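Local coordinates for putative uncharacterized protein (Pyrococcus abyssi virus 1, PDB 4HR1) that is of unknown function but forms a helical bundle and is encoded by a virus that infects a hyperthermophilic archaeon, at residues L43-D57 with E77-Q91. Sequence-based numbering, arbitrary orientation.
Sequences LKERVDEIATAVNWD and EIQKALLVLEDIKEQ
Ile50 and Ile88 interdigitate at the heart of an antiparallel helix pair within the helical bundle, where residues 43-57 and 77-91 run at 159° to each other and their axes come within 10.1 Å. The packing is knobs-into-holes: Ile50 enters a pocket formed by Ala81, Val84, Leu85 and Ile88, and Ile88 in turn sits among Leu43, Arg46, Val47 and Ile50. With CG1 of Ile50 anti to the backbone N (chi1 -168°), its CD1 reaches the backbone of the other helix, 3.6 Å from Ala81 CA, while CG2 lies 3.5 Å from Leu85 CD2. Ile88 likewise uses CG2 against Val47, at 3.5 Å from Val47 CG2, and sends CD1 past Ile50. Ala81 CB touches Val54 CG1 at 3.6 Å. Helix 5-30 closes over this apolar side, Ile20 touching Val47, Ile13 touching Val54 and Leu16 touching Leu85.

The flank of Arg46, Val84 and Asp87 is more polar and more open to solvent. Arg46, bent at chi2 and chi3, lays one face of its guanidinium over Ile88; its NH2 lies 3.4 Å from Val84 CG1. The Asp87 carboxylate makes no salt bridge with it, OD2 lying 5.2 Å from Arg46 NH1. At the far end, where helix 34-63 kinks, Trp56 rests CZ2 against the buried Ile78 CD1. Its indole N-H is shared between Glu77 and, weakly, Ala53 O of its own helix. Consistent with this sharing, the bond to Glu77, 2.9 Å from Trp56 NE1 to Glu77 OE1, is bent to 136° and meets the carboxylate from above its plane.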
loop_
_atom_site.group_PDB
_atom_site.type_symbol
_atom_site.label_atom_id
_atom_site.label_comp_id
_atom_site.label_asym_id
_atom_site.label_seq_id
_atom_site.Cartn_x
_atom_site.Cartn_y
_atom_site.Cartn_z
ATOM N N LEU A 43 1.453 -14.918 2.752
ATOM C CA LEU A 43 1.709 -13.694 3.519
ATOM C C LEU A 43 0.981 -12.484 2.976
ATOM O O LEU A 43 0.369 -11.756 3.762
ATOM C CB LEU A 43 3.203 -13.423 3.695
ATOM C CG LEU A 43 3.881 -14.301 4.754
ATOM C CD1 LEU A 43 5.331 -14.549 4.414
ATOM C CD2 LEU A 43 3.735 -13.707 6.144
ATOM N N LYS A 44 0.995 -12.293 1.636
ATOM C CA LYS A 44 0.274 -11.192 0.976
ATOM C C LYS A 44 -1.233 -11.243 1.326
ATOM O O LYS A 44 -1.809 -10.213 1.707
ATOM C CB LYS A 44 0.500 -11.219 -0.547
ATOM C CG LYS A 44 -0.160 -10.066 -1.302
ATOM C CD LYS A 44 -0.170 -10.323 -2.810
ATOM C CE LYS A 44 -1.274 -9.578 -3.532
ATOM N NZ LYS A 44 -2.616 -10.183 -3.297
ATOM N N GLU A 45 -1.837 -12.458 1.270
ATOM C CA GLU A 45 -3.242 -12.648 1.627
ATOM C C GLU A 45 -3.528 -12.280 3.069
ATOM O O GLU A 45 -4.517 -11.591 3.315
ATOM C CB GLU A 45 -3.747 -14.064 1.282
ATOM C CG GLU A 45 -4.374 -14.159 -0.102
ATOM C CD GLU A 45 -5.362 -13.049 -0.411
ATOM O OE1 GLU A 45 -5.032 -12.193 -1.264
ATOM O OE2 GLU A 45 -6.397 -12.961 0.290
ATOM N N ARG A 46 -2.627 -12.668 4.015
ATOM C CA ARG A 46 -2.732 -12.300 5.442
ATOM C C ARG A 46 -2.729 -10.773 5.602
ATOM O O ARG A 46 -3.488 -10.244 6.425
ATOM C CB ARG A 46 -1.589 -12.923 6.263
ATOM C CG ARG A 46 -1.928 -14.260 6.921
ATOM C CD ARG A 46 -2.136 -14.131 8.427
ATOM N NE ARG A 46 -0.886 -13.899 9.164
ATOM C CZ ARG A 46 -0.824 -13.551 10.448
ATOM N NH1 ARG A 46 0.349 -13.353 11.032
ATOM N NH2 ARG A 46 -1.937 -13.396 11.155
ATOM N N VAL A 47 -1.933 -10.059 4.765
ATOM C CA VAL A 47 -1.874 -8.588 4.805
ATOM C C VAL A 47 -3.202 -7.980 4.332
ATOM O O VAL A 47 -3.743 -7.089 5.017
ATOM C CB VAL A 47 -0.646 -7.980 4.064
ATOM C CG1 VAL A 47 -0.609 -6.458 4.186
ATOM C CG2 VAL A 47 0.654 -8.586 4.570
ATOM N N ASP A 48 -3.728 -8.463 3.166
ATOM C CA ASP A 48 -4.993 -7.956 2.609
ATOM C C ASP A 48 -6.163 -8.150 3.585
ATOM O O ASP A 48 -6.986 -7.240 3.728
ATOM C CB ASP A 48 -5.310 -8.572 1.231
ATOM C CG ASP A 48 -4.239 -8.397 0.157
ATOM O OD1 ASP A 48 -4.267 -9.162 -0.840
ATOM O OD2 ASP A 48 -3.362 -7.506 0.318
ATOM N N GLU A 49 -6.182 -9.296 4.312
ATOM C CA GLU A 49 -7.206 -9.593 5.318
ATOM C C GLU A 49 -7.209 -8.562 6.452
ATOM O O GLU A 49 -8.235 -7.930 6.714
ATOM C CB GLU A 49 -7.031 -11.017 5.873
ATOM C CG GLU A 49 -7.917 -12.037 5.175
ATOM C CD GLU A 49 -7.259 -13.342 4.772
ATOM O OE1 GLU A 49 -6.572 -13.959 5.618
ATOM O OE2 GLU A 49 -7.475 -13.773 3.615
ATOM N N ILE A 50 -6.051 -8.370 7.098
ATOM C CA ILE A 50 -5.917 -7.421 8.194
ATOM C C ILE A 50 -6.147 -5.991 7.733
ATOM O O ILE A 50 -6.811 -5.230 8.434
ATOM C CB ILE A 50 -4.628 -7.660 9.039
ATOM C CG1 ILE A 50 -4.616 -6.862 10.354
ATOM C CG2 ILE A 50 -3.354 -7.463 8.247
ATOM C CD1 ILE A 50 -5.557 -7.454 11.392
ATOM N N ALA A 51 -5.680 -5.654 6.511
ATOM C CA ALA A 51 -5.860 -4.325 5.918
ATOM C C ALA A 51 -7.322 -3.897 5.868
ATOM O O ALA A 51 -7.624 -2.774 6.274
ATOM C CB ALA A 51 -5.234 -4.262 4.532
ATOM N N THR A 52 -8.230 -4.791 5.426
ATOM C CA THR A 52 -9.668 -4.490 5.334
ATOM C C THR A 52 -10.327 -4.287 6.686
ATOM O O THR A 52 -11.199 -3.410 6.819
ATOM C CB THR A 52 -10.421 -5.450 4.400
ATOM O OG1 THR A 52 -10.012 -6.788 4.664
ATOM C CG2 THR A 52 -10.207 -5.112 2.915
ATOM N N ALA A 53 -9.862 -5.043 7.706
ATOM C CA ALA A 53 -10.341 -4.938 9.079
ATOM C C ALA A 53 -10.183 -3.530 9.678
ATOM O O ALA A 53 -10.847 -3.215 10.672
ATOM C CB ALA A 53 -9.626 -5.949 9.950
ATOM N N VAL A 54 -9.329 -2.676 9.067
ATOM C CA VAL A 54 -9.055 -1.316 9.553
ATOM C C VAL A 54 -9.497 -0.130 8.668
ATOM O O VAL A 54 -9.411 1.018 9.122
ATOM C CB VAL A 54 -7.601 -1.163 10.078
ATOM C CG1 VAL A 54 -7.353 -2.062 11.284
ATOM C CG2 VAL A 54 -6.571 -1.424 8.979
ATOM N N ASN A 55 -9.995 -0.404 7.432
ATOM C CA ASN A 55 -10.499 0.585 6.454
ATOM C C ASN A 55 -11.458 1.566 7.080
ATOM O O ASN A 55 -11.523 2.731 6.666
ATOM C CB ASN A 55 -11.257 -0.108 5.306
ATOM C CG ASN A 55 -10.433 -0.923 4.348
ATOM O OD1 ASN A 55 -9.201 -0.793 4.265
ATOM N ND2 ASN A 55 -11.121 -1.765 3.571
ATOM N N TRP A 56 -12.255 1.078 8.053
ATOM C CA TRP A 56 -13.221 1.903 8.762
ATOM C C TRP A 56 -12.528 3.105 9.379
ATOM O O TRP A 56 -13.044 4.212 9.243
ATOM C CB TRP A 56 -13.980 1.070 9.808
ATOM C CG TRP A 56 -13.125 0.505 10.900
ATOM C CD1 TRP A 56 -12.496 -0.710 10.909
ATOM C CD2 TRP A 56 -12.794 1.139 12.142
ATOM N NE1 TRP A 56 -11.781 -0.864 12.074
ATOM C CE2 TRP A 56 -11.922 0.272 12.837
ATOM C CE3 TRP A 56 -13.124 2.378 12.721
ATOM C CZ2 TRP A 56 -11.402 0.588 14.097
ATOM C CZ3 TRP A 56 -12.578 2.706 13.956
ATOM C CH2 TRP A 56 -11.737 1.816 14.631
ATOM N N ASP A 57 -11.300 2.904 9.968
ATOM C CA ASP A 57 -10.555 3.973 10.624
ATOM C C ASP A 57 -9.955 5.012 9.693
ATOM O O ASP A 57 -9.854 6.194 10.068
ATOM C CB ASP A 57 -9.563 3.450 11.664
ATOM C CG ASP A 57 -9.136 4.530 12.638
ATOM O OD1 ASP A 57 -7.910 4.715 12.813
ATOM O OD2 ASP A 57 -10.022 5.288 13.119
ATOM N N GLU A 77 -9.589 -2.876 18.916
ATOM C CA GLU A 77 -9.630 -3.566 17.629
ATOM C C GLU A 77 -8.459 -3.053 16.755
ATOM O O GLU A 77 -7.827 -3.866 16.086
ATOM C CB GLU A 77 -11.004 -3.356 16.950
ATOM C CG GLU A 77 -11.269 -4.219 15.720
ATOM C CD GLU A 77 -10.652 -3.779 14.400
ATOM O OE1 GLU A 77 -10.576 -2.557 14.135
ATOM O OE2 GLU A 77 -10.262 -4.674 13.617
ATOM N N ILE A 78 -8.147 -1.736 16.799
ATOM C CA ILE A 78 -7.001 -1.162 16.080
ATOM C C ILE A 78 -5.684 -1.777 16.653
ATOM O O ILE A 78 -4.820 -2.219 15.881
ATOM C CB ILE A 78 -6.984 0.396 16.177
ATOM C CG1 ILE A 78 -8.057 1.049 15.293
ATOM C CG2 ILE A 78 -5.586 0.970 15.876
ATOM C CD1 ILE A 78 -7.885 0.842 13.739
ATOM N N GLN A 79 -5.568 -1.813 18.015
ATOM C CA GLN A 79 -4.429 -2.371 18.728
ATOM C C GLN A 79 -4.228 -3.837 18.437
ATOM O O GLN A 79 -3.089 -4.267 18.297
ATOM C CB GLN A 79 -4.525 -2.104 20.240
ATOM C CG GLN A 79 -4.233 -0.651 20.641
ATOM C CD GLN A 79 -2.852 -0.118 20.274
ATOM O OE1 GLN A 79 -2.701 1.042 19.875
ATOM N NE2 GLN A 79 -1.803 -0.929 20.424
ATOM N N LYS A 80 -5.316 -4.601 18.308
ATOM C CA LYS A 80 -5.235 -6.032 17.997
ATOM C C LYS A 80 -4.823 -6.240 16.545
ATOM O O LYS A 80 -4.147 -7.219 16.240
ATOM C CB LYS A 80 -6.564 -6.740 18.301
ATOM C CG LYS A 80 -6.743 -7.087 19.779
ATOM C CD LYS A 80 -8.203 -7.043 20.247
ATOM C CE LYS A 80 -9.040 -8.238 19.834
ATOM N NZ LYS A 80 -9.708 -8.037 18.513
ATOM N N ALA A 81 -5.220 -5.312 15.651
ATOM C CA ALA A 81 -4.838 -5.357 14.242
ATOM C C ALA A 81 -3.342 -5.015 14.123
ATOM O O ALA A 81 -2.604 -5.755 13.458
ATOM C CB ALA A 81 -5.681 -4.381 13.432
ATOM N N LEU A 82 -2.885 -3.952 14.857
ATOM C CA LEU A 82 -1.480 -3.530 14.934
ATOM C C LEU A 82 -0.558 -4.675 15.317
ATOM O O LEU A 82 0.548 -4.790 14.784
ATOM C CB LEU A 82 -1.300 -2.358 15.895
ATOM C CG LEU A 82 -1.690 -0.988 15.339
ATOM C CD1 LEU A 82 -1.641 0.058 16.423
ATOM C CD2 LEU A 82 -0.785 -0.573 14.169
ATOM N N LEU A 83 -1.066 -5.559 16.191
ATOM C CA LEU A 83 -0.385 -6.737 16.692
ATOM C C LEU A 83 -0.218 -7.811 15.636
ATOM O O LEU A 83 0.864 -8.393 15.519
ATOM C CB LEU A 83 -1.180 -7.289 17.866
ATOM C CG LEU A 83 -0.430 -7.337 19.164
ATOM C CD1 LEU A 83 -1.377 -7.066 20.345
ATOM C CD2 LEU A 83 0.406 -8.642 19.283
ATOM N N VAL A 84 -1.296 -8.094 14.882
ATOM C CA VAL A 84 -1.310 -9.106 13.808
ATOM C C VAL A 84 -0.330 -8.655 12.699
ATOM O O VAL A 84 0.429 -9.472 12.176
ATOM C CB VAL A 84 -2.761 -9.342 13.282
ATOM C CG1 VAL A 84 -2.785 -10.179 12.002
ATOM C CG2 VAL A 84 -3.631 -9.984 14.360
ATOM N N LEU A 85 -0.329 -7.338 12.409
ATOM C CA LEU A 85 0.530 -6.691 11.418
ATOM C C LEU A 85 2.012 -6.857 11.784
ATOM O O LEU A 85 2.832 -7.137 10.901
ATOM C CB LEU A 85 0.163 -5.198 11.292
ATOM C CG LEU A 85 -1.116 -4.850 10.524
ATOM C CD1 LEU A 85 -1.563 -3.395 10.823
ATOM C CD2 LEU A 85 -0.933 -5.058 9.026
ATOM N N GLU A 86 2.341 -6.742 13.109
ATOM C CA GLU A 86 3.700 -6.900 13.615
ATOM C C GLU A 86 4.151 -8.331 13.523
ATOM O O GLU A 86 5.299 -8.562 13.170
ATOM C CB GLU A 86 3.887 -6.248 14.986
ATOM C CG GLU A 86 5.330 -5.912 15.320
ATOM C CD GLU A 86 6.054 -4.851 14.504
ATOM O OE1 GLU A 86 7.304 -4.827 14.562
ATOM O OE2 GLU A 86 5.384 -3.993 13.884
ATOM N N ASP A 87 3.229 -9.299 13.686
ATOM C CA ASP A 87 3.560 -10.716 13.491
ATOM C C ASP A 87 3.845 -10.975 12.017
ATOM O O ASP A 87 4.748 -11.756 11.703
ATOM C CB ASP A 87 2.420 -11.638 13.966
ATOM C CG ASP A 87 2.093 -11.552 15.453
ATOM O OD1 ASP A 87 3.013 -11.734 16.275
ATOM O OD2 ASP A 87 0.900 -11.391 15.791
ATOM N N ILE A 88 3.103 -10.288 11.105
ATOM C CA ILE A 88 3.303 -10.427 9.657
ATOM C C ILE A 88 4.716 -9.943 9.293
ATOM O O ILE A 88 5.454 -10.674 8.618
ATOM C CB ILE A 88 2.160 -9.788 8.809
ATOM C CG1 ILE A 88 0.795 -10.516 9.082
ATOM C CG2 ILE A 88 2.495 -9.858 7.316
ATOM C CD1 ILE A 88 -0.475 -9.666 8.834
ATOM N N LYS A 89 5.121 -8.782 9.859
ATOM C CA LYS A 89 6.452 -8.216 9.665
ATOM C C LYS A 89 7.528 -9.245 10.039
ATOM O O LYS A 89 8.426 -9.498 9.239
ATOM C CB LYS A 89 6.599 -6.890 10.430
ATOM C CG LYS A 89 7.875 -6.123 10.111
ATOM C CD LYS A 89 7.793 -4.672 10.557
ATOM C CE LYS A 89 8.985 -3.885 10.049
ATOM N NZ LYS A 89 8.831 -2.417 10.260
ATOM N N GLU A 90 7.363 -9.900 11.208
ATOM C CA GLU A 90 8.259 -10.929 11.732
ATOM C C GLU A 90 8.390 -12.070 10.737
ATOM O O GLU A 90 9.505 -12.461 10.397
ATOM C CB GLU A 90 7.720 -11.432 13.091
ATOM C CG GLU A 90 8.742 -12.077 14.013
ATOM C CD GLU A 90 8.889 -13.586 13.959
ATOM O OE1 GLU A 90 9.578 -14.135 14.848
ATOM O OE2 GLU A 90 8.327 -14.224 13.040
ATOM N N GLN A 91 7.250 -12.573 10.226
ATOM C CA GLN A 91 7.225 -13.671 9.256
ATOM C C GLN A 91 7.818 -13.266 7.898
ATOM O O GLN A 91 8.368 -14.120 7.194
ATOM C CB GLN A 91 5.814 -14.242 9.098
ATOM C CG GLN A 91 5.209 -14.875 10.347
ATOM C CD GLN A 91 3.881 -15.523 10.026
ATOM O OE1 GLN A 91 3.780 -16.747 9.865
ATOM N NE2 GLN A 91 2.836 -14.716 9.880
#